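Local coordinates for hypothetical protein XAC2396 (Xanthomonas axonopodis pv. citri, PDB 2G3W) that is of unknown function but adopts a compact fold built around a variation of the PD-(D/E)XK nuclease motif, at residues A[45-50]-A[67-72]; A[27-32]-A[55-60]; A[41-46]-A[82-87]; A[94-99]-A[127-132]; A[12-15]-A[20-23]. All blocks are in the same frame, centred on the assembly; numbering follows the deposited sequence.

Contact 1: residues A[45-50]-A[67-72]; sequences LAFALF and PDLWRR
Apolar packing carries most of this contact, and L69 supplies it from the strand side. Its two methyl branches divide the work: CD1 rests on the methyl of A46, 3.8 Å from A46 CB, while CD2 reaches the helix backbone, 3.5 Å from F47 N. The same CD2 also lies 3.8 Å from F47 CB, and it meets the F47 ring obliquely. F47 carries its ring with CG anti to the backbone N (chi1 -169°), which sends the ring past L69 to meet those of F57 and H25. The polar part is a single water at the end of the helix. It donates a hydrogen bond to F50 O (2.8 Å from the water oxygen) and accepts a weak one from R71 NH1. That nitrogen lies 4.4 Å from F50 O, near which the guanidinium turns its edge, so the water spans what would be a long direct approach; R71 NH1 also has a long, weak ion pair with D52. On the strand side, D68 and L69 both face I82 in a classic beta bulge. With no direct hydrogen bond between 45-50 and 67-72, shape and hydrophobicity hold the buried part together, while polar chemistry is confined to the water-mediated end.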
# COMPACT_ATOMS: atom_id res chain seq x y z
N LEU A 45 -18.53 -5.95 3.91
CA LEU A 45 -17.10 -6.17 3.71
C LEU A 45 -16.24 -5.17 4.53
O LEU A 45 -15.20 -5.55 5.10
CB LEU A 45 -16.74 -6.12 2.19
CG LEU A 45 -15.25 -6.20 1.82
CD1 LEU A 45 -14.59 -7.47 2.25
CD2 LEU A 45 -15.06 -5.96 0.32
N ALA A 46 -16.67 -3.90 4.56
CA ALA A 46 -15.94 -2.84 5.29
C ALA A 46 -15.88 -3.15 6.77
O ALA A 46 -14.83 -2.99 7.42
CB ALA A 46 -16.57 -1.48 5.06
N PHE A 47 -17.02 -3.58 7.32
CA PHE A 47 -17.02 -4.01 8.69
C PHE A 47 -15.96 -5.11 8.90
O PHE A 47 -15.15 -5.03 9.84
CB PHE A 47 -18.45 -4.44 9.12
CG PHE A 47 -18.57 -4.64 10.61
CD1 PHE A 47 -17.99 -5.74 11.21
CD2 PHE A 47 -19.22 -3.70 11.42
CE1 PHE A 47 -18.06 -5.93 12.60
CE2 PHE A 47 -19.32 -3.90 12.82
CZ PHE A 47 -18.72 -5.00 13.40
N ALA A 48 -15.92 -6.10 8.02
CA ALA A 48 -14.96 -7.19 8.15
C ALA A 48 -13.52 -6.74 8.03
O ALA A 48 -12.63 -7.30 8.71
CB ALA A 48 -15.27 -8.30 7.15
N LEU A 49 -13.25 -5.76 7.16
CA LEU A 49 -11.88 -5.23 7.02
C LEU A 49 -11.39 -4.50 8.28
O LEU A 49 -10.20 -4.48 8.57
CB LEU A 49 -11.74 -4.35 5.77
CG LEU A 49 -12.00 -5.03 4.41
CD1 LEU A 49 -11.81 -4.04 3.24
CD2 LEU A 49 -11.10 -6.25 4.27
N PHE A 50 -12.32 -3.93 9.04
CA PHE A 50 -11.99 -3.06 10.16
C PHE A 50 -12.57 -3.52 11.50
O PHE A 50 -12.65 -2.74 12.43
CB PHE A 50 -12.45 -1.63 9.84
CG PHE A 50 -11.65 -1.00 8.75
CD1 PHE A 50 -10.38 -0.49 9.02
CD2 PHE A 50 -12.10 -1.02 7.44
CE1 PHE A 50 -9.61 0.01 8.04
CE2 PHE A 50 -11.33 -0.51 6.44
CZ PHE A 50 -10.08 0.02 6.74
N PRO A 67 -20.89 8.75 9.42
CA PRO A 67 -20.23 7.99 8.37
C PRO A 67 -21.02 6.71 8.09
O PRO A 67 -22.00 6.43 8.77
CB PRO A 67 -18.89 7.64 9.00
CG PRO A 67 -19.21 7.50 10.46
CD PRO A 67 -20.24 8.57 10.73
N ASP A 68 -20.58 5.91 7.13
CA ASP A 68 -21.17 4.58 6.97
C ASP A 68 -20.80 3.63 8.08
O ASP A 68 -21.61 2.79 8.51
CB ASP A 68 -20.81 4.02 5.61
CG ASP A 68 -21.34 4.89 4.51
OD1 ASP A 68 -22.57 5.09 4.42
OD2 ASP A 68 -20.53 5.42 3.75
N LEU A 69 -19.56 3.74 8.56
CA LEU A 69 -19.20 2.98 9.79
C LEU A 69 -18.35 3.83 10.68
O LEU A 69 -17.64 4.71 10.19
CB LEU A 69 -18.46 1.68 9.47
CG LEU A 69 -19.01 0.67 8.46
CD1 LEU A 69 -18.66 1.08 7.01
CD2 LEU A 69 -18.42 -0.70 8.77
N TRP A 70 -18.38 3.54 11.98
CA TRP A 70 -17.48 4.22 12.93
C TRP A 70 -17.26 3.48 14.24
O TRP A 70 -18.12 2.70 14.68
CB TRP A 70 -17.91 5.66 13.22
CG TRP A 70 -19.34 5.90 13.66
CD1 TRP A 70 -20.36 4.99 13.77
CD2 TRP A 70 -19.90 7.17 14.00
NE1 TRP A 70 -21.52 5.62 14.19
CE2 TRP A 70 -21.26 6.97 14.32
CE3 TRP A 70 -19.38 8.48 14.03
CZ2 TRP A 70 -22.11 8.02 14.69
CZ3 TRP A 70 -20.22 9.52 14.40
CH2 TRP A 70 -21.57 9.28 14.74
N ARG A 71 -16.08 3.71 14.79
CA ARG A 71 -15.76 3.32 16.16
C ARG A 71 -15.55 4.63 16.92
O ARG A 71 -14.78 5.50 16.49
CB ARG A 71 -14.52 2.44 16.20
CG ARG A 71 -14.14 2.06 17.63
CD ARG A 71 -12.97 1.12 17.67
NE ARG A 71 -11.73 1.73 17.20
CZ ARG A 71 -11.14 1.45 16.04
NH1 ARG A 71 -11.67 0.56 15.21
NH2 ARG A 71 -10.00 2.05 15.73
N ARG A 72 -16.25 4.78 18.03
CA ARG A 72 -16.14 5.99 18.83
C ARG A 72 -15.56 5.67 20.21
O ARG A 72 -15.86 4.63 20.78
CB ARG A 72 -17.50 6.66 18.95
CG ARG A 72 -18.02 7.24 17.64
CD ARG A 72 -19.45 7.68 17.84
NE ARG A 72 -20.35 6.54 17.62
CZ ARG A 72 -21.66 6.56 17.84
NH1 ARG A 72 -22.24 7.64 18.29
NH2 ARG A 72 -22.38 5.47 17.58
O HOH W 1 -10.57 -1.43 13.82

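Contact 2: residues A[27-32]-A[55-60]; sequences LTLAQH and LEFGRG
F57 is the residue on which this contact turns: its ring projects from the short edge strand 56-57 onto strand 21-31, meeting two leucines in different ways. L29 lies over one face. Its CD2 is 4.2 Å from the ring centroid and 28° off the normal, a CH-pi arrangement, and its CG comes within 3.7 Å of F57 CE2. The CB of L29 leaves the backbone at an angle to the opposing segment, and it is the branched end of the side chain that reaches the ring. L27 instead approaches the edge, near the ring plane, with CD1 4.0 Å from F57 CE2; its side chain lies roughly perpendicular to that of F57. Between the leucines the backbone contributes too, T28 O standing 3.8 Å from F57 CD2 in an oblique position. F57 has its CG anti to the carbonyl carbon (chi1 -62°), a setting that carries the ring from its strand to the leucines. No hydrogen bond joins the segments. Helix 37-49 closes the group, with L44 and F47 on L27 and R43 on F57, while L69 of strand 69-72 also touches F57. Thus the outermost strands of the sheet within this chain are brought together beside the helix.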
# COMPACT_ATOMS: atom_id res chain seq x y z
N LEU A 27 -24.26 -9.55 13.14
CA LEU A 27 -24.61 -8.22 12.69
C LEU A 27 -26.03 -8.11 12.14
O LEU A 27 -26.60 -9.09 11.68
CB LEU A 27 -23.63 -7.78 11.58
CG LEU A 27 -22.14 -7.73 11.97
CD1 LEU A 27 -21.37 -7.26 10.79
CD2 LEU A 27 -21.88 -6.84 13.17
N THR A 28 -26.55 -6.88 12.19
CA THR A 28 -27.82 -6.47 11.63
C THR A 28 -27.55 -5.23 10.81
O THR A 28 -26.85 -4.31 11.29
CB THR A 28 -28.79 -6.17 12.80
OG1 THR A 28 -29.44 -7.39 13.17
CG2 THR A 28 -29.82 -5.10 12.46
N LEU A 29 -28.04 -5.22 9.57
CA LEU A 29 -27.86 -4.09 8.65
C LEU A 29 -29.18 -3.67 8.09
O LEU A 29 -29.91 -4.50 7.53
CB LEU A 29 -26.91 -4.43 7.48
CG LEU A 29 -25.45 -4.77 7.74
CD1 LEU A 29 -25.34 -6.28 7.96
CD2 LEU A 29 -24.63 -4.34 6.52
N ALA A 30 -29.51 -2.39 8.28
CA ALA A 30 -30.73 -1.83 7.70
C ALA A 30 -30.35 -1.36 6.31
O ALA A 30 -29.54 -0.47 6.19
CB ALA A 30 -31.24 -0.66 8.53
N GLN A 31 -30.93 -1.93 5.27
CA GLN A 31 -30.64 -1.49 3.89
C GLN A 31 -31.58 -0.36 3.47
O GLN A 31 -32.78 -0.57 3.29
CB GLN A 31 -30.77 -2.64 2.90
CG GLN A 31 -30.40 -2.24 1.47
CD GLN A 31 -30.26 -3.43 0.54
OE1 GLN A 31 -30.50 -4.57 0.93
NE2 GLN A 31 -29.85 -3.17 -0.71
N HIS A 32 -31.03 0.84 3.33
CA HIS A 32 -31.79 2.04 2.94
C HIS A 32 -32.43 1.79 1.57
O HIS A 32 -31.85 1.08 0.75
CB HIS A 32 -30.84 3.25 2.90
CG HIS A 32 -31.51 4.55 2.57
ND1 HIS A 32 -31.99 5.41 3.54
CD2 HIS A 32 -31.77 5.15 1.38
CE1 HIS A 32 -32.52 6.47 2.96
NE2 HIS A 32 -32.40 6.33 1.65
N LEU A 55 -16.87 -1.28 16.59
CA LEU A 55 -17.27 -0.79 15.29
C LEU A 55 -18.79 -0.86 15.22
O LEU A 55 -19.39 -1.89 15.59
CB LEU A 55 -16.63 -1.61 14.17
CG LEU A 55 -16.73 -1.10 12.72
CD1 LEU A 55 -16.22 0.35 12.64
CD2 LEU A 55 -15.92 -1.95 11.79
N GLU A 56 -19.41 0.22 14.75
CA GLU A 56 -20.85 0.23 14.49
C GLU A 56 -21.15 0.83 13.12
O GLU A 56 -20.42 1.69 12.63
CB GLU A 56 -21.60 1.02 15.57
CG GLU A 56 -21.65 0.26 16.89
CD GLU A 56 -21.96 1.14 18.07
OE1 GLU A 56 -22.22 2.36 17.87
OE2 GLU A 56 -21.93 0.61 19.21
N PHE A 57 -22.24 0.37 12.51
CA PHE A 57 -22.79 1.03 11.32
C PHE A 57 -23.41 2.36 11.72
O PHE A 57 -24.11 2.44 12.73
CB PHE A 57 -23.84 0.13 10.63
CG PHE A 57 -23.26 -1.19 10.12
CD1 PHE A 57 -22.36 -1.19 9.06
CD2 PHE A 57 -23.60 -2.41 10.71
CE1 PHE A 57 -21.80 -2.40 8.57
CE2 PHE A 57 -23.05 -3.62 10.24
CZ PHE A 57 -22.14 -3.62 9.18
N GLY A 58 -23.12 3.41 10.96
CA GLY A 58 -23.77 4.71 11.15
C GLY A 58 -24.96 4.75 10.21
O GLY A 58 -25.15 3.84 9.40
N ARG A 59 -25.79 5.79 10.29
CA ARG A 59 -26.79 5.96 9.23
C ARG A 59 -26.32 7.03 8.26
O ARG A 59 -26.97 8.07 8.09
CB ARG A 59 -28.18 6.28 9.77
CG ARG A 59 -28.61 5.43 10.94
CD ARG A 59 -28.31 6.14 12.24
NE ARG A 59 -29.25 7.24 12.51
CZ ARG A 59 -29.17 8.04 13.57
NH1 ARG A 59 -28.19 7.89 14.45
NH2 ARG A 59 -30.08 9.00 13.75
N GLY A 60 -25.17 6.76 7.64
CA GLY A 60 -24.57 7.70 6.71
C GLY A 60 -25.38 7.94 5.44
O GLY A 60 -24.91 8.63 4.54

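Contact 3: residues A[41-46]-A[82-87]; sequences MVRLLA and IDLGQP
L84 projects from strand 82-84 onto helix 41-46, and its branch CD2 settles between two helical side chains one turn apart. V42 CG1 and A46 CB each lie 4.2 Å from L84 CD2, distances of ordinary van der Waals contact. V42 and L84 run antiparallel, side by side, and V42 CG1 stands anti to the backbone N (chi1 173°), the branch of V42 that makes this contact. The other methyl, L84 CD1, faces the aliphatic part of R43, whose side chain runs nearly square to that of L84; the modelled separation there is too short to be trusted in detail. I82 also points toward the helix, without close contact.

The second shell fixes these groups. R43 is bent at chi3 and its polar end is engaged elsewhere, NE in a salt bridge with E35 and NH2 in a weak hydrogen bond to A30 O; the stem passes L84, though the spacing is doubtful. On the strand, the backbone N of L84 is hydrogen-bonded to D68, and I105 of strand 101-106 touches A46, I82 and L84 alike.

The axes of helix 41-46 and strand 82-84 approach to 9.9 Å, at 153° between their N-to-C directions, close to antiparallel. The arrangement is a helix laid against a mixed sheet by interdigitated aliphatic side chains, consistent with the helix-on-sheet layering of the PD-(D/E)XK core, of which this fold is a variation.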
# COMPACT_ATOMS: atom_id res chain seq x y z
N MSE A 41 -23.28 -4.82 0.54
CA MSE A 41 -22.26 -5.84 0.72
C MSE A 41 -20.86 -5.20 0.89
O MSE A 41 -20.00 -5.74 1.60
CB MSE A 41 -22.29 -6.91 -0.41
CG MSE A 41 -23.61 -7.73 -0.48
SE MSE A 41 -23.84 -8.75 1.14
CE MSE A 41 -22.37 -9.97 0.88
N VAL A 42 -20.64 -4.06 0.27
CA VAL A 42 -19.39 -3.30 0.49
C VAL A 42 -19.35 -2.83 1.95
O VAL A 42 -18.28 -2.89 2.59
CB VAL A 42 -19.22 -2.10 -0.46
CG1 VAL A 42 -17.99 -1.23 -0.09
CG2 VAL A 42 -19.03 -2.57 -1.91
N ARG A 43 -20.51 -2.41 2.50
CA ARG A 43 -20.53 -2.04 3.92
C ARG A 43 -20.24 -3.24 4.82
O ARG A 43 -19.53 -3.13 5.83
CB ARG A 43 -21.88 -1.50 4.36
CG ARG A 43 -22.32 -0.14 3.85
CD ARG A 43 -23.22 0.43 4.99
NE ARG A 43 -24.60 -0.08 4.85
CZ ARG A 43 -25.42 -0.42 5.83
NH1 ARG A 43 -25.03 -0.42 7.10
NH2 ARG A 43 -26.64 -0.84 5.50
N LEU A 44 -20.84 -4.38 4.50
CA LEU A 44 -20.55 -5.60 5.24
C LEU A 44 -19.06 -5.96 5.12
O LEU A 44 -18.41 -6.25 6.12
CB LEU A 44 -21.43 -6.76 4.75
CG LEU A 44 -21.27 -8.04 5.54
CD1 LEU A 44 -21.73 -7.81 7.00
CD2 LEU A 44 -22.03 -9.15 4.86
N LEU A 45 -18.53 -5.95 3.91
CA LEU A 45 -17.10 -6.17 3.71
C LEU A 45 -16.24 -5.17 4.53
O LEU A 45 -15.20 -5.55 5.10
CB LEU A 45 -16.74 -6.12 2.19
CG LEU A 45 -15.25 -6.20 1.82
CD1 LEU A 45 -14.59 -7.47 2.25
CD2 LEU A 45 -15.06 -5.96 0.32
N ALA A 46 -16.67 -3.90 4.56
CA ALA A 46 -15.94 -2.84 5.29
C ALA A 46 -15.88 -3.15 6.77
O ALA A 46 -14.83 -2.99 7.42
CB ALA A 46 -16.57 -1.48 5.06
N ILE A 82 -15.51 5.76 8.63
CA ILE A 82 -15.44 5.12 7.31
C ILE A 82 -16.56 5.57 6.37
O ILE A 82 -17.74 5.43 6.71
CB ILE A 82 -15.46 3.55 7.44
CG1 ILE A 82 -14.42 3.03 8.46
CG2 ILE A 82 -15.28 2.90 6.04
CD1 ILE A 82 -14.54 1.55 8.85
N ASP A 83 -16.21 6.14 5.20
CA ASP A 83 -17.19 6.56 4.19
C ASP A 83 -17.00 5.75 2.91
O ASP A 83 -15.85 5.55 2.46
CB ASP A 83 -17.06 8.07 3.84
CG ASP A 83 -17.80 8.98 4.83
OD1 ASP A 83 -18.79 8.57 5.43
OD2 ASP A 83 -17.36 10.11 5.04
N LEU A 84 -18.10 5.26 2.34
CA LEU A 84 -18.01 4.42 1.17
C LEU A 84 -18.19 5.31 -0.03
O LEU A 84 -18.84 6.37 0.06
CB LEU A 84 -19.04 3.28 1.14
CG LEU A 84 -19.16 2.52 2.49
CD1 LEU A 84 -20.39 1.63 2.46
CD2 LEU A 84 -17.91 1.74 2.81
N GLY A 85 -17.61 4.90 -1.14
CA GLY A 85 -17.80 5.63 -2.39
C GLY A 85 -16.75 6.68 -2.67
O GLY A 85 -15.54 6.51 -2.41
N GLN A 86 -17.23 7.80 -3.22
CA GLN A 86 -16.39 8.84 -3.71
C GLN A 86 -16.81 10.12 -3.03
O GLN A 86 -17.37 11.02 -3.71
CB GLN A 86 -16.67 9.04 -5.20
CG GLN A 86 -15.48 8.93 -6.04
CD GLN A 86 -15.53 7.67 -6.84
OE1 GLN A 86 -15.87 7.73 -8.01
NE2 GLN A 86 -15.22 6.52 -6.21
N PRO A 87 -16.56 10.26 -1.71
CA PRO A 87 -16.98 11.53 -1.08
C PRO A 87 -16.35 12.77 -1.67
O PRO A 87 -15.20 12.76 -2.08
CB PRO A 87 -16.52 11.36 0.38
CG PRO A 87 -15.65 10.24 0.41
CD PRO A 87 -15.99 9.33 -0.72

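Contact 4: residues A[94-99]-A[127-132]; sequences KACNRS and RNLRVI
N128 and C96 form the tight part of this contact, where an asparagine side chain binds a carbonyl in the last turn of a helix. N128 ND2 donates to C96 O at 2.8 Å, with a nearly straight N-H...O angle of 164°. The bond lies in the carbonyl plane and uses a lone pair of the oxygen, and the acceptor is only slightly out of the amide plane of N128. The same ND2 also hydrogen-bonds to R100 O, so it bridges a carbonyl of the last helical turn and one just beyond the helix; S99 O lies 3.0 Å from N128 ND2. The first torsion of N128 (chi1 64°) places CG between its own backbone N and carbonyl carbon, a compact setting that turns the amide toward C96. On the other flank of the amide, C96 SG is 3.4 Å from N128 OD1 and packs 3.6 Å from L129 CB, bringing the thiol against the first residue of strand 129-132.

The outer side is looser. N97 and R127 are exposed, and their side chains leave the backbone facing away from the partner segment, while C96 and N128 themselves are only partly buried.

Helix 89-98 ends here against the sheet. A102 of strand 101-106 is touched by the side chains of both A95 and C96 and is joined by backbone hydrogen bonds to N128 and R130, so the contact spans the helix, strand 101-106 and its parallel neighbour 129-133.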
# COMPACT_ATOMS: atom_id res chain seq x y z
N LYS A 94 -13.85 17.11 6.27
CA LYS A 94 -14.61 16.92 7.50
C LYS A 94 -14.19 15.64 8.23
O LYS A 94 -13.93 15.65 9.45
CB LYS A 94 -16.11 16.86 7.20
CG LYS A 94 -17.00 16.61 8.45
CD LYS A 94 -18.34 15.90 8.15
N ALA A 95 -14.13 14.53 7.49
CA ALA A 95 -13.83 13.26 8.16
C ALA A 95 -12.43 13.28 8.80
O ALA A 95 -12.26 12.86 9.95
CB ALA A 95 -13.99 12.10 7.20
N CYS A 96 -11.43 13.84 8.10
CA CYS A 96 -10.07 13.89 8.65
C CYS A 96 -9.97 14.82 9.85
O CYS A 96 -9.19 14.59 10.81
CB CYS A 96 -9.06 14.30 7.58
SG CYS A 96 -8.56 12.90 6.53
N ASN A 97 -10.77 15.87 9.82
CA ASN A 97 -10.77 16.83 10.88
C ASN A 97 -11.56 16.31 12.09
O ASN A 97 -11.24 16.67 13.21
CB ASN A 97 -11.31 18.16 10.36
CG ASN A 97 -11.20 19.26 11.36
OD1 ASN A 97 -10.10 19.63 11.78
ND2 ASN A 97 -12.33 19.81 11.75
N ARG A 98 -12.53 15.43 11.86
CA ARG A 98 -13.44 14.99 12.92
C ARG A 98 -13.03 13.70 13.65
O ARG A 98 -13.53 13.42 14.74
CB ARG A 98 -14.86 14.84 12.39
CG ARG A 98 -15.75 16.04 12.67
CD ARG A 98 -16.77 15.76 13.78
NE ARG A 98 -17.78 14.81 13.33
CZ ARG A 98 -18.98 15.13 12.84
NH1 ARG A 98 -19.35 16.41 12.73
NH2 ARG A 98 -19.81 14.18 12.45
N SER A 99 -12.13 12.92 13.05
CA SER A 99 -11.84 11.57 13.54
C SER A 99 -10.34 11.33 13.55
O SER A 99 -9.60 11.94 12.77
CB SER A 99 -12.62 10.52 12.69
OG SER A 99 -12.19 9.17 12.87
N ARG A 127 -2.83 13.65 6.88
CA ARG A 127 -1.92 12.62 7.45
C ARG A 127 -2.64 11.43 8.16
O ARG A 127 -2.01 10.43 8.54
CB ARG A 127 -0.81 13.27 8.32
CG ARG A 127 -1.32 13.78 9.68
CD ARG A 127 -0.22 14.33 10.60
NE ARG A 127 1.11 13.73 10.43
CZ ARG A 127 1.60 12.70 11.12
NH1 ARG A 127 0.86 12.08 12.03
NH2 ARG A 127 2.83 12.26 10.88
N ASN A 128 -3.96 11.52 8.32
CA ASN A 128 -4.73 10.54 9.08
C ASN A 128 -5.79 9.90 8.21
O ASN A 128 -6.78 9.35 8.68
CB ASN A 128 -5.36 11.18 10.32
CG ASN A 128 -6.39 12.27 9.97
OD1 ASN A 128 -6.26 12.98 8.97
ND2 ASN A 128 -7.41 12.42 10.82
N LEU A 129 -5.56 9.97 6.91
CA LEU A 129 -6.49 9.45 5.92
C LEU A 129 -6.01 8.13 5.35
O LEU A 129 -4.83 7.98 5.04
CB LEU A 129 -6.63 10.48 4.79
CG LEU A 129 -7.46 10.11 3.56
CD1 LEU A 129 -8.89 9.78 3.93
CD2 LEU A 129 -7.42 11.31 2.60
N ARG A 130 -6.91 7.17 5.25
CA ARG A 130 -6.67 5.92 4.53
C ARG A 130 -7.61 5.84 3.33
O ARG A 130 -8.82 6.01 3.47
CB ARG A 130 -6.92 4.72 5.49
CG ARG A 130 -6.72 3.34 4.85
CD ARG A 130 -7.05 2.21 5.90
NE ARG A 130 -6.06 2.30 6.97
CZ ARG A 130 -4.82 1.81 6.91
NH1 ARG A 130 -4.37 1.17 5.83
NH2 ARG A 130 -4.02 2.00 7.92
N VAL A 131 -7.08 5.63 2.13
CA VAL A 131 -7.92 5.51 0.96
C VAL A 131 -7.67 4.14 0.38
O VAL A 131 -6.51 3.74 0.17
CB VAL A 131 -7.65 6.62 -0.13
CG1 VAL A 131 -8.56 6.36 -1.40
CG2 VAL A 131 -7.91 8.01 0.44
N ILE A 132 -8.75 3.38 0.22
CA ILE A 132 -8.65 2.09 -0.43
C ILE A 132 -9.61 1.97 -1.62
O ILE A 132 -10.66 2.64 -1.67
CB ILE A 132 -8.82 0.90 0.52
CG1 ILE A 132 -10.24 0.69 0.91
CG2 ILE A 132 -7.89 0.99 1.81
CD1 ILE A 132 -10.47 -0.73 1.30

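Contact 5: residues A[12-15]-A[20-23]; sequences LQIS and GYYA
The first torsions of I14 and Y21 set up the side-chain part of this hairpin contact. I14 CG2 and Y21 CG both stand anti to their own backbone N, the latter at chi1 -171°, and that brings I14 CG2 to 4.0 Å from Y21 CD2. The methyl arrives at the edge of the ring, near its plane, and the two side chains cross obliquely. S15 packs against Y22 in a different manner: S15 CA is 3.7 Å from Y22 CD1, oblique to the ring, and the pair is an antiparallel non-hydrogen-bonded one. I14 and A23 form the hydrogen-bonded pair beside it. I14 N donates to A23 O at 3.1 Å with an N-H...O angle of 167°, whereas the return bond from A23 N to I14 O, 3.4 Å long, is weak; I14 O also receives a CA-H...O contact from Y22 CA at 3.4 Å. G20, with positive phi, and Y21 both face D16 in a G1 beta bulge. Y21 OH is hydrogen-bonded to H25 NE2 and Q13 OE1 to N24 ND2, while Y22 packs on Y74 of the second subunit. At this end of the hairpin, one nearly straight backbone bond and one weak one are thus supplemented by side-chain contacts and the CA-H...O contact.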
# COMPACT_ATOMS: atom_id res chain seq x y z
N LEU A 12 -20.41 -13.13 10.77
CA LEU A 12 -19.06 -13.14 10.22
C LEU A 12 -18.10 -13.91 11.12
O LEU A 12 -17.92 -13.56 12.29
CB LEU A 12 -18.54 -11.71 10.00
CG LEU A 12 -19.36 -10.72 9.17
CD1 LEU A 12 -18.72 -9.34 9.17
CD2 LEU A 12 -19.53 -11.23 7.74
N GLN A 13 -17.51 -14.97 10.57
CA GLN A 13 -16.41 -15.64 11.20
C GLN A 13 -15.13 -15.20 10.50
O GLN A 13 -14.85 -15.62 9.37
CB GLN A 13 -16.57 -17.16 11.17
CG GLN A 13 -15.62 -17.89 12.12
CD GLN A 13 -15.86 -17.57 13.59
OE1 GLN A 13 -16.82 -18.04 14.19
NE2 GLN A 13 -14.97 -16.78 14.17
N ILE A 14 -14.37 -14.35 11.19
CA ILE A 14 -13.23 -13.62 10.62
C ILE A 14 -11.91 -14.27 11.05
O ILE A 14 -11.71 -14.59 12.22
CB ILE A 14 -13.27 -12.13 11.00
CG1 ILE A 14 -14.62 -11.52 10.60
CG2 ILE A 14 -12.08 -11.34 10.36
CD1 ILE A 14 -14.70 -10.02 10.79
N SER A 15 -11.04 -14.48 10.07
CA SER A 15 -9.70 -14.99 10.28
C SER A 15 -8.75 -14.05 9.57
O SER A 15 -8.48 -14.20 8.37
CB SER A 15 -9.56 -16.40 9.72
OG SER A 15 -10.36 -17.29 10.46
N GLY A 20 -3.78 -10.32 13.25
CA GLY A 20 -3.93 -11.17 14.42
C GLY A 20 -5.33 -11.06 14.99
O GLY A 20 -5.52 -11.08 16.21
N TYR A 21 -6.32 -10.95 14.10
CA TYR A 21 -7.72 -10.80 14.51
C TYR A 21 -8.58 -12.01 14.14
O TYR A 21 -8.82 -12.29 12.96
CB TYR A 21 -8.32 -9.54 13.89
CG TYR A 21 -9.68 -9.20 14.43
CD1 TYR A 21 -9.82 -8.44 15.59
CD2 TYR A 21 -10.84 -9.63 13.79
CE1 TYR A 21 -11.07 -8.13 16.11
CE2 TYR A 21 -12.10 -9.32 14.28
CZ TYR A 21 -12.21 -8.56 15.44
OH TYR A 21 -13.43 -8.25 15.94
N TYR A 22 -9.06 -12.71 15.17
CA TYR A 22 -9.98 -13.83 15.04
C TYR A 22 -11.16 -13.54 15.95
O TYR A 22 -11.00 -13.45 17.17
CB TYR A 22 -9.28 -15.16 15.41
CG TYR A 22 -7.98 -15.30 14.66
CD1 TYR A 22 -7.95 -15.82 13.38
CD2 TYR A 22 -6.79 -14.81 15.21
CE1 TYR A 22 -6.77 -15.89 12.65
CE2 TYR A 22 -5.60 -14.88 14.49
CZ TYR A 22 -5.59 -15.43 13.22
OH TYR A 22 -4.43 -15.50 12.49
N ALA A 23 -12.34 -13.34 15.36
CA ALA A 23 -13.55 -13.13 16.16
C ALA A 23 -14.80 -13.42 15.37
O ALA A 23 -14.76 -13.51 14.13
CB ALA A 23 -13.59 -11.71 16.73

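From the N terminus, contact 5 comes first and closes the shortest loop, the hairpin between strands 6-16 and 21-31. Contact 2 then opens on strand 21-31 and spans helix 37-49 to reach edge strand 56-57. Contacts 1 and 3 both start from that helix, within the span of contact 2, and end beyond it, so each crosses contact 2; they share L45 and A46 and finish on the neighbouring strands 69-72 and 78-84. Contact 4 follows in series, tying helix 89-98 to strand 129-133. Contacts 1, 2 and 3 thus gather around helix 37-49; contact 5 joins them through L12 and I14, contact 4 through R130 against F50. Contacts 4 and 5 do not touch, their centres about 25 Å apart.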